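Local coordinates for protein probable mannosyltransferase KTR4 (Saccharomyces cerevisiae, PDB 5A07) that is a probable mannosyltransferase with a GT-A type fold that binds guanosine-5'-diphosphate and a manganese ion, at residues B[107-112]-B[117-122]; B[124-129]-B[229-234]. One frame throughout, in Å; residues are numbered along the deposited sequence.

Interaction 1 (B[107-112]-B[117-122]); sequences ILSLVR and EDIISS. With GDP (guanosine-5'-diphosphate), chain F.
I119 holds CG1 anti to its backbone nitrogen (chi1 -158°), and the bend at chi2 (65°) lays CD1 against the end of the strand. S109 and V111 share one first-torsion setting: OG of S109 and CG1 of V111 both lie anti to their own carbonyl carbons, beside the backbone nitrogen. The setting is the first strand-to-helix passage of a beta-alpha-beta unit in the GT-A fold, made of strand 105-110, helix 116-131 and strand 138-142. The I119 methyl CD1 meets S109 OG at 3.6 Å and V111 CG1 at 4.0 Å. The V111 and I119 side chains cross at a slant. S109 OG is not idle, because it makes a weak hydrogen bond to L231 O. I154 of helix 148-156 also packs on I119, and the touching residues are buried.

The end of this strand leads straight into the nucleotide pocket. L110 points away from the helix, and its CG lies 3.6 Å from N3 of the GDP base. Its carbonyl oxygen takes two ribose hydroxyls: GDP O3' donates to L110 O at 2.7 Å, and O2' donates to the same atom at 3.2 Å. One backbone atom therefore grips both ends of the ribose diol. V111 O receives a weak hydrogen bond from GDP N2 at 3.0 Å, and the V111 side chain is wedged between helix and sugar, with CG1 3.9 Å from GDP O2'.

R112 lies along the base. Its chain bends at chi3 (-74°), which brings the guanidinium over the imidazole part of guanine. A salt bridge from NE to D115 holds the group there. GDP C8 sits 3.4 Å above the guanidinium plane, offset toward its rim.

Interaction 2 (B[124-129]-B[229-234]); sequences QQLEEE and WRLEPN. With MN (manganese (II) ion), chain G; GDP (guanosine-5'-diphosphate), chain F.
L126 comes over the face of the W229 ring, and the two side chains run past each other in opposite directions. Its CG is anti to the backbone nitrogen (chi1 175°), which carries the branched end from helix 116-131 to the strand. CD1 makes a CH-pi contact, 3.9 Å from the centroid of the six-membered ring, 29° off the normal, so it is displaced toward the rim. The closest ring atom is W229 CZ2, 3.4 Å from L126 CD1. The other branch, CD2, meets L231 CD2 at 4.2 Å, where the two leucines cross at an angle. F237 touches L126, W229 and L231, and Y130 and F321 also meet the indole.

R230 and E232 alternate with W229 and L231 and project from the other side of the chain, where E232 reaches the manganese ion. R230 NH2 donates to E232 OE2 at 3.0 Å in a salt bridge, with an N-H...O angle of 155°; NH2 lies almost in line with the CD-OE2 bond. The other carboxylate oxygen, E232 OE1, binds manganese at 2.2 Å. H381, GDP O3B and O2A and two waters complete the site, and one of these waters donates to P233 O at 2.7 Å. The E232-P233-N234 sequence probably occupies the place of the DXD motif of GT-A proteins.

The short segment thus has an apolar side packed on the helix and a polar side at the metal. With each oxygen of E232 held by a different partner, the rotation of the carboxylate should be well defined, and R230 acts as a second-shell residue to the manganese ion.

From the N terminus, strand 105-110 comes first. Interaction 1 closes a short loop, with only four residues between 107-112 and 117-122. Helix 116-131 then runs on into 124-129. Interaction 2 opens there and closes at 229-234 after 99 intervening residues, so the two contacts follow in series and neither encloses the other. One helix serves both, covering strand 105-110 and its parallel neighbour 227-230. The contacts also touch directly. L108 N lies 2.7 Å from W229 O in the sheet, and S122 OG lies 2.7 Å from E232 O, both probable hydrogen bonds. Together they bring the C-terminal ends of strands 105-110 and 227-230 to the GDP pocket, with the manganese ion beside 229-234.

Interaction 1 (B[107-112]-B[117-122])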
loop_
_atom_site.group_PDB
_atom_site.type_symbol
_atom_site.label_atom_id
_atom_site.label_comp_id
_atom_site.label_asym_id
_atom_site.label_seq_id
_atom_site.Cartn_x
_atom_site.Cartn_y
_atom_site.Cartn_z
ATOM N N ILE B 107 -1.012 -12.684 -8.748
ATOM C CA ILE B 107 -0.700 -11.321 -9.134
ATOM C C ILE B 107 -1.945 -10.685 -9.637
ATOM O O ILE B 107 -2.627 -11.279 -10.449
ATOM C CB ILE B 107 0.383 -11.319 -10.182
ATOM C CG1 ILE B 107 1.606 -11.963 -9.569
ATOM C CG2 ILE B 107 0.711 -9.891 -10.530
ATOM C CD1 ILE B 107 2.392 -12.609 -10.581
ATOM N N LEU B 108 -2.336 -9.550 -9.074
ATOM C CA LEU B 108 -3.589 -8.927 -9.376
ATOM C C LEU B 108 -3.421 -7.584 -10.046
ATOM O O LEU B 108 -2.653 -6.738 -9.577
ATOM C CB LEU B 108 -4.392 -8.700 -8.081
ATOM C CG LEU B 108 -5.651 -7.836 -8.244
ATOM C CD1 LEU B 108 -6.738 -8.512 -9.059
ATOM C CD2 LEU B 108 -6.231 -7.465 -6.884
ATOM N N SER B 109 -4.163 -7.329 -11.132
ATOM C CA SER B 109 -4.185 -6.016 -11.723
ATOM C C SER B 109 -5.631 -5.626 -12.068
ATOM O O SER B 109 -6.313 -6.343 -12.816
ATOM C CB SER B 109 -3.391 -5.925 -13.040
ATOM O OG SER B 109 -2.098 -6.511 -13.013
ATOM N N LEU B 110 -6.003 -4.451 -11.605
ATOM C CA LEU B 110 -7.200 -3.777 -12.021
ATOM C C LEU B 110 -6.782 -2.850 -13.091
ATOM O O LEU B 110 -6.018 -1.917 -12.827
ATOM C CB LEU B 110 -7.754 -2.968 -10.851
ATOM C CG LEU B 110 -8.958 -2.104 -11.138
ATOM C CD1 LEU B 110 -10.208 -2.978 -11.317
ATOM C CD2 LEU B 110 -9.224 -1.042 -10.063
ATOM N N VAL B 111 -7.274 -3.087 -14.329
ATOM C CA VAL B 111 -6.854 -2.298 -15.460
ATOM C C VAL B 111 -7.969 -2.149 -16.492
ATOM O O VAL B 111 -8.913 -2.936 -16.482
ATOM C CB VAL B 111 -5.671 -2.943 -16.218
ATOM C CG1 VAL B 111 -4.376 -2.754 -15.428
ATOM C CG2 VAL B 111 -5.838 -4.416 -16.398
ATOM N N ARG B 112 -7.799 -1.133 -17.340
ATOM C CA ARG B 112 -8.698 -0.861 -18.423
ATOM C C ARG B 112 -8.162 -1.523 -19.680
ATOM O O ARG B 112 -6.991 -1.874 -19.774
ATOM C CB ARG B 112 -8.812 0.630 -18.634
ATOM C CG ARG B 112 -9.534 1.383 -17.532
ATOM C CD ARG B 112 -9.262 2.886 -17.574
ATOM N NE ARG B 112 -7.885 2.972 -17.057
ATOM C CZ ARG B 112 -7.396 3.896 -16.241
ATOM N NH1 ARG B 112 -8.158 4.893 -15.840
ATOM N NH2 ARG B 112 -6.136 3.793 -15.807
ATOM N N GLU B 117 -0.812 -1.839 -23.149
ATOM C CA GLU B 117 0.646 -1.740 -23.359
ATOM C C GLU B 117 1.441 -1.492 -22.083
ATOM O O GLU B 117 2.510 -2.080 -21.891
ATOM C CB GLU B 117 0.936 -0.626 -24.350
ATOM C CG GLU B 117 0.469 -0.910 -25.709
ATOM C CD GLU B 117 0.753 0.286 -26.634
ATOM O OE1 GLU B 117 0.087 1.364 -26.468
ATOM O OE2 GLU B 117 1.678 0.098 -27.490
ATOM N N ASP B 118 0.878 -0.707 -21.206
ATOM C CA ASP B 118 1.530 -0.292 -19.948
ATOM C C ASP B 118 1.510 -1.414 -18.947
ATOM O O ASP B 118 2.433 -1.573 -18.191
ATOM C CB ASP B 118 0.827 0.965 -19.415
ATOM C CG ASP B 118 1.287 2.217 -20.136
ATOM O OD1 ASP B 118 2.278 2.121 -20.915
ATOM O OD2 ASP B 118 0.689 3.276 -19.950
ATOM N N ILE B 119 0.448 -2.193 -18.935
ATOM C CA ILE B 119 0.432 -3.366 -18.066
ATOM C C ILE B 119 1.314 -4.437 -18.563
ATOM O O ILE B 119 1.985 -5.125 -17.755
ATOM C CB ILE B 119 -1.008 -3.872 -17.723
ATOM C CG1 ILE B 119 -0.973 -4.693 -16.435
ATOM C CG2 ILE B 119 -1.632 -4.686 -18.869
ATOM C CD1 ILE B 119 -0.591 -3.994 -15.154
ATOM N N ILE B 120 1.427 -4.608 -19.878
ATOM C CA ILE B 120 2.417 -5.532 -20.394
ATOM C C ILE B 120 3.854 -5.228 -19.914
ATOM O O ILE B 120 4.646 -6.133 -19.567
ATOM C CB ILE B 120 2.320 -5.598 -21.947
ATOM C CG1 ILE B 120 1.124 -6.487 -22.338
ATOM C CG2 ILE B 120 3.623 -6.195 -22.528
ATOM C CD1 ILE B 120 0.839 -6.463 -23.845
ATOM N N SER B 121 4.187 -3.963 -19.966
ATOM C CA SER B 121 5.517 -3.468 -19.543
ATOM C C SER B 121 5.785 -3.897 -18.055
ATOM O O SER B 121 6.831 -4.522 -17.723
ATOM C CB SER B 121 5.497 -1.948 -19.676
ATOM O OG SER B 121 6.739 -1.480 -19.273
ATOM N N SER B 122 4.776 -3.704 -17.235
ATOM C CA SER B 122 4.859 -4.099 -15.814
ATOM C C SER B 122 5.001 -5.583 -15.662
ATOM O O SER B 122 5.841 -6.042 -14.886
ATOM C CB SER B 122 3.632 -3.603 -15.031
ATOM O OG SER B 122 3.467 -2.217 -15.091
HETATM P PB GDP F . -2.755 6.433 -9.441
HETATM O O1B GDP F . -2.391 7.628 -10.238
HETATM O O2B GDP F . -3.403 6.611 -8.192
HETATM O O3B GDP F . -1.689 5.404 -9.466
HETATM O O3A GDP F . -4.038 5.910 -10.286
HETATM P PA GDP F . -4.173 4.891 -11.493
HETATM O O1A GDP F . -4.885 5.445 -12.649
HETATM O O2A GDP F . -2.960 4.132 -11.844
HETATM O "O5'" GDP F . -5.200 3.872 -10.863
HETATM C "C5'" GDP F . -4.956 2.811 -9.930
HETATM C "C4'" GDP F . -5.185 1.430 -10.518
HETATM O "O4'" GDP F . -6.576 1.326 -10.843
HETATM C "C3'" GDP F . -4.401 1.137 -11.787
HETATM O "O3'" GDP F . -4.137 -0.286 -11.849
HETATM C "C2'" GDP F . -5.373 1.586 -12.890
HETATM O "O2'" GDP F . -5.178 0.866 -14.100
HETATM C "C1'" GDP F . -6.669 1.192 -12.275
HETATM N N9 GDP F . -7.812 2.051 -12.666
HETATM C C8 GDP F . -8.007 3.374 -12.431
HETATM N N7 GDP F . -9.258 3.749 -12.922
HETATM C C5 GDP F . -9.833 2.622 -13.443
HETATM C C6 GDP F . -11.127 2.332 -14.090
HETATM O O6 GDP F . -11.899 3.338 -14.196
HETATM N N1 GDP F . -11.349 1.078 -14.507
HETATM C C2 GDP F . -10.408 0.069 -14.374
HETATM N N2 GDP F . -10.692 -1.150 -14.818
HETATM N N3 GDP F . -9.193 0.290 -13.785
HETATM C C4 GDP F . -8.906 1.500 -13.271
#

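Interaction 2 (B[124-129]-B[229-234])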
loop_
_atom_site.group_PDB
_atom_site.type_symbol
_atom_site.label_atom_id
_atom_site.label_comp_id
_atom_site.label_asym_id
_atom_site.label_seq_id
_atom_site.Cartn_x
_atom_site.Cartn_y
_atom_site.Cartn_z
ATOM N N GLN B 124 6.157 -7.783 -17.799
ATOM C CA GLN B 124 7.444 -8.280 -18.292
ATOM C C GLN B 124 8.570 -8.075 -17.255
ATOM O O GLN B 124 9.431 -8.937 -17.042
ATOM C CB GLN B 124 7.805 -7.568 -19.616
ATOM C CG GLN B 124 6.940 -8.114 -20.761
ATOM C CD GLN B 124 7.201 -7.417 -22.075
ATOM O OE1 GLN B 124 7.445 -6.241 -22.056
ATOM N NE2 GLN B 124 7.010 -8.104 -23.187
ATOM N N GLN B 125 8.565 -6.950 -16.639
ATOM C CA GLN B 125 9.495 -6.714 -15.560
ATOM C C GLN B 125 9.289 -7.576 -14.327
ATOM O O GLN B 125 10.289 -8.058 -13.705
ATOM C CB GLN B 125 9.445 -5.235 -15.217
ATOM C CG GLN B 125 10.088 -4.513 -16.397
ATOM C CD GLN B 125 10.153 -3.113 -16.100
ATOM O OE1 GLN B 125 9.248 -2.392 -16.503
ATOM N NE2 GLN B 125 11.016 -2.752 -15.219
ATOM N N LEU B 126 8.037 -7.813 -13.956
ATOM C CA LEU B 126 7.764 -8.673 -12.780
ATOM C C LEU B 126 8.169 -10.104 -13.129
ATOM O O LEU B 126 8.694 -10.842 -12.268
ATOM C CB LEU B 126 6.277 -8.641 -12.398
ATOM C CG LEU B 126 5.854 -9.572 -11.279
ATOM C CD1 LEU B 126 6.562 -9.166 -10.046
ATOM C CD2 LEU B 126 4.327 -9.469 -11.137
ATOM N N GLU B 127 7.927 -10.532 -14.361
ATOM C CA GLU B 127 8.333 -11.903 -14.755
ATOM C C GLU B 127 9.891 -12.034 -14.699
ATOM O O GLU B 127 10.445 -12.999 -14.148
ATOM C CB GLU B 127 7.858 -12.204 -16.171
ATOM C CG GLU B 127 6.378 -12.571 -16.276
ATOM C CD GLU B 127 6.061 -13.975 -15.770
ATOM O OE1 GLU B 127 6.837 -14.898 -16.112
ATOM O OE2 GLU B 127 5.030 -14.184 -15.077
ATOM N N GLU B 128 10.549 -11.064 -15.289
ATOM C CA GLU B 128 12.010 -11.104 -15.415
ATOM C C GLU B 128 12.675 -11.068 -14.028
ATOM O O GLU B 128 13.638 -11.769 -13.789
ATOM C CB GLU B 128 12.488 -9.934 -16.250
ATOM C CG GLU B 128 14.024 -9.765 -16.423
ATOM C CD GLU B 128 14.722 -11.049 -16.921
ATOM O OE1 GLU B 128 14.075 -11.913 -17.560
ATOM O OE2 GLU B 128 15.902 -11.279 -16.606
ATOM N N GLU B 129 12.163 -10.268 -13.098
ATOM C CA GLU B 129 12.828 -10.121 -11.824
ATOM C C GLU B 129 12.352 -11.139 -10.794
ATOM O O GLU B 129 12.995 -11.312 -9.773
ATOM C CB GLU B 129 12.597 -8.711 -11.252
ATOM C CG GLU B 129 13.103 -7.570 -12.150
ATOM C CD GLU B 129 14.596 -7.692 -12.622
ATOM O OE1 GLU B 129 15.418 -8.307 -11.926
ATOM O OE2 GLU B 129 14.921 -7.219 -13.769
ATOM N N TRP B 229 -0.523 -10.062 -4.950
ATOM C CA TRP B 229 0.478 -9.091 -5.260
ATOM C C TRP B 229 -0.228 -8.134 -6.222
ATOM O O TRP B 229 -0.442 -8.480 -7.395
ATOM C CB TRP B 229 1.661 -9.828 -5.901
ATOM C CG TRP B 229 2.854 -8.991 -6.250
ATOM C CD1 TRP B 229 2.852 -7.712 -6.735
ATOM C CD2 TRP B 229 4.219 -9.412 -6.203
ATOM N NE1 TRP B 229 4.175 -7.274 -6.951
ATOM C CE2 TRP B 229 5.025 -8.305 -6.627
ATOM C CE3 TRP B 229 4.845 -10.608 -5.851
ATOM C CZ2 TRP B 229 6.413 -8.388 -6.694
ATOM C CZ3 TRP B 229 6.211 -10.670 -5.840
ATOM C CH2 TRP B 229 6.993 -9.548 -6.262
ATOM N N ARG B 230 -0.494 -6.916 -5.794
ATOM C CA ARG B 230 -1.019 -5.868 -6.647
ATOM C C ARG B 230 0.022 -5.292 -7.601
ATOM O O ARG B 230 1.062 -4.803 -7.157
ATOM C CB ARG B 230 -1.615 -4.755 -5.818
ATOM C CG ARG B 230 -2.175 -3.577 -6.614
ATOM C CD ARG B 230 -2.924 -2.748 -5.620
ATOM N NE ARG B 230 -3.240 -1.446 -6.118
ATOM C CZ ARG B 230 -3.889 -0.552 -5.410
ATOM N NH1 ARG B 230 -4.338 -0.829 -4.196
ATOM N NH2 ARG B 230 -4.124 0.624 -5.923
ATOM N N LEU B 231 -0.326 -5.282 -8.896
ATOM C CA LEU B 231 0.488 -4.763 -9.976
ATOM C C LEU B 231 -0.286 -3.683 -10.732
ATOM O O LEU B 231 -1.472 -3.855 -11.047
ATOM C CB LEU B 231 0.801 -5.891 -10.941
ATOM C CG LEU B 231 1.783 -5.528 -12.024
ATOM C CD1 LEU B 231 3.180 -5.258 -11.471
ATOM C CD2 LEU B 231 1.829 -6.698 -12.990
ATOM N N GLU B 232 0.349 -2.537 -10.972
ATOM C CA GLU B 232 -0.274 -1.454 -11.729
ATOM C C GLU B 232 0.490 -1.229 -13.039
ATOM O O GLU B 232 1.629 -1.678 -13.191
ATOM C CB GLU B 232 -0.249 -0.136 -10.961
ATOM C CG GLU B 232 -1.157 -0.155 -9.756
ATOM C CD GLU B 232 -1.677 1.199 -9.310
ATOM O OE1 GLU B 232 -1.206 2.265 -9.785
ATOM O OE2 GLU B 232 -2.414 1.178 -8.304
ATOM N N PRO B 233 -0.174 -0.602 -13.991
ATOM C CA PRO B 233 0.515 -0.326 -15.246
ATOM C C PRO B 233 1.718 0.602 -15.070
ATOM O O PRO B 233 1.717 1.459 -14.188
ATOM C CB PRO B 233 -0.553 0.389 -16.092
ATOM C CG PRO B 233 -1.824 -0.047 -15.512
ATOM C CD PRO B 233 -1.553 -0.155 -14.039
ATOM N N ASN B 234 2.696 0.450 -15.957
ATOM C CA ASN B 234 3.789 1.429 -16.046
ATOM C C ASN B 234 4.725 1.498 -14.798
ATOM O O ASN B 234 5.184 2.552 -14.441
ATOM C CB ASN B 234 3.225 2.823 -16.323
ATOM C CG ASN B 234 4.252 3.724 -16.968
ATOM O OD1 ASN B 234 5.224 3.252 -17.562
ATOM N ND2 ASN B 234 4.081 5.029 -16.805
HETATM MN MN MN G . -0.862 4.056 -10.970
HETATM P PB GDP F . -2.755 6.433 -9.441
HETATM O O1B GDP F . -2.391 7.628 -10.238
HETATM O O2B GDP F . -3.403 6.611 -8.192
HETATM O O3B GDP F . -1.689 5.404 -9.466
HETATM O O3A GDP F . -4.038 5.910 -10.286
HETATM P PA GDP F . -4.173 4.891 -11.493
HETATM O O1A GDP F . -4.885 5.445 -12.649
HETATM O O2A GDP F . -2.960 4.132 -11.844
HETATM O "O5'" GDP F . -5.200 3.872 -10.863
HETATM C "C5'" GDP F . -4.956 2.811 -9.930
HETATM C "C4'" GDP F . -5.185 1.430 -10.518
HETATM O "O4'" GDP F . -6.576 1.326 -10.843
HETATM C "C3'" GDP F . -4.401 1.137 -11.787
HETATM O "O3'" GDP F . -4.137 -0.286 -11.849
HETATM C "C2'" GDP F . -5.373 1.586 -12.890
HETATM O "O2'" GDP F . -5.178 0.866 -14.100
HETATM C "C1'" GDP F . -6.669 1.192 -12.275
HETATM N N9 GDP F . -7.812 2.051 -12.666
HETATM C C8 GDP F . -8.007 3.374 -12.431
HETATM N N7 GDP F . -9.258 3.749 -12.922
HETATM C C5 GDP F . -9.833 2.622 -13.443
HETATM C C6 GDP F . -11.127 2.332 -14.090
HETATM O O6 GDP F . -11.899 3.338 -14.196
HETATM N N1 GDP F . -11.349 1.078 -14.507
HETATM C C2 GDP F . -10.408 0.069 -14.374
HETATM N N2 GDP F . -10.692 -1.150 -14.818
HETATM N N3 GDP F . -9.193 0.290 -13.785
HETATM C C4 GDP F . -8.906 1.500 -13.271
HETATM O O HOH W 1 -0.160 2.893 -12.939
HETATM O O HOH W 2 -0.424 5.958 -12.316
#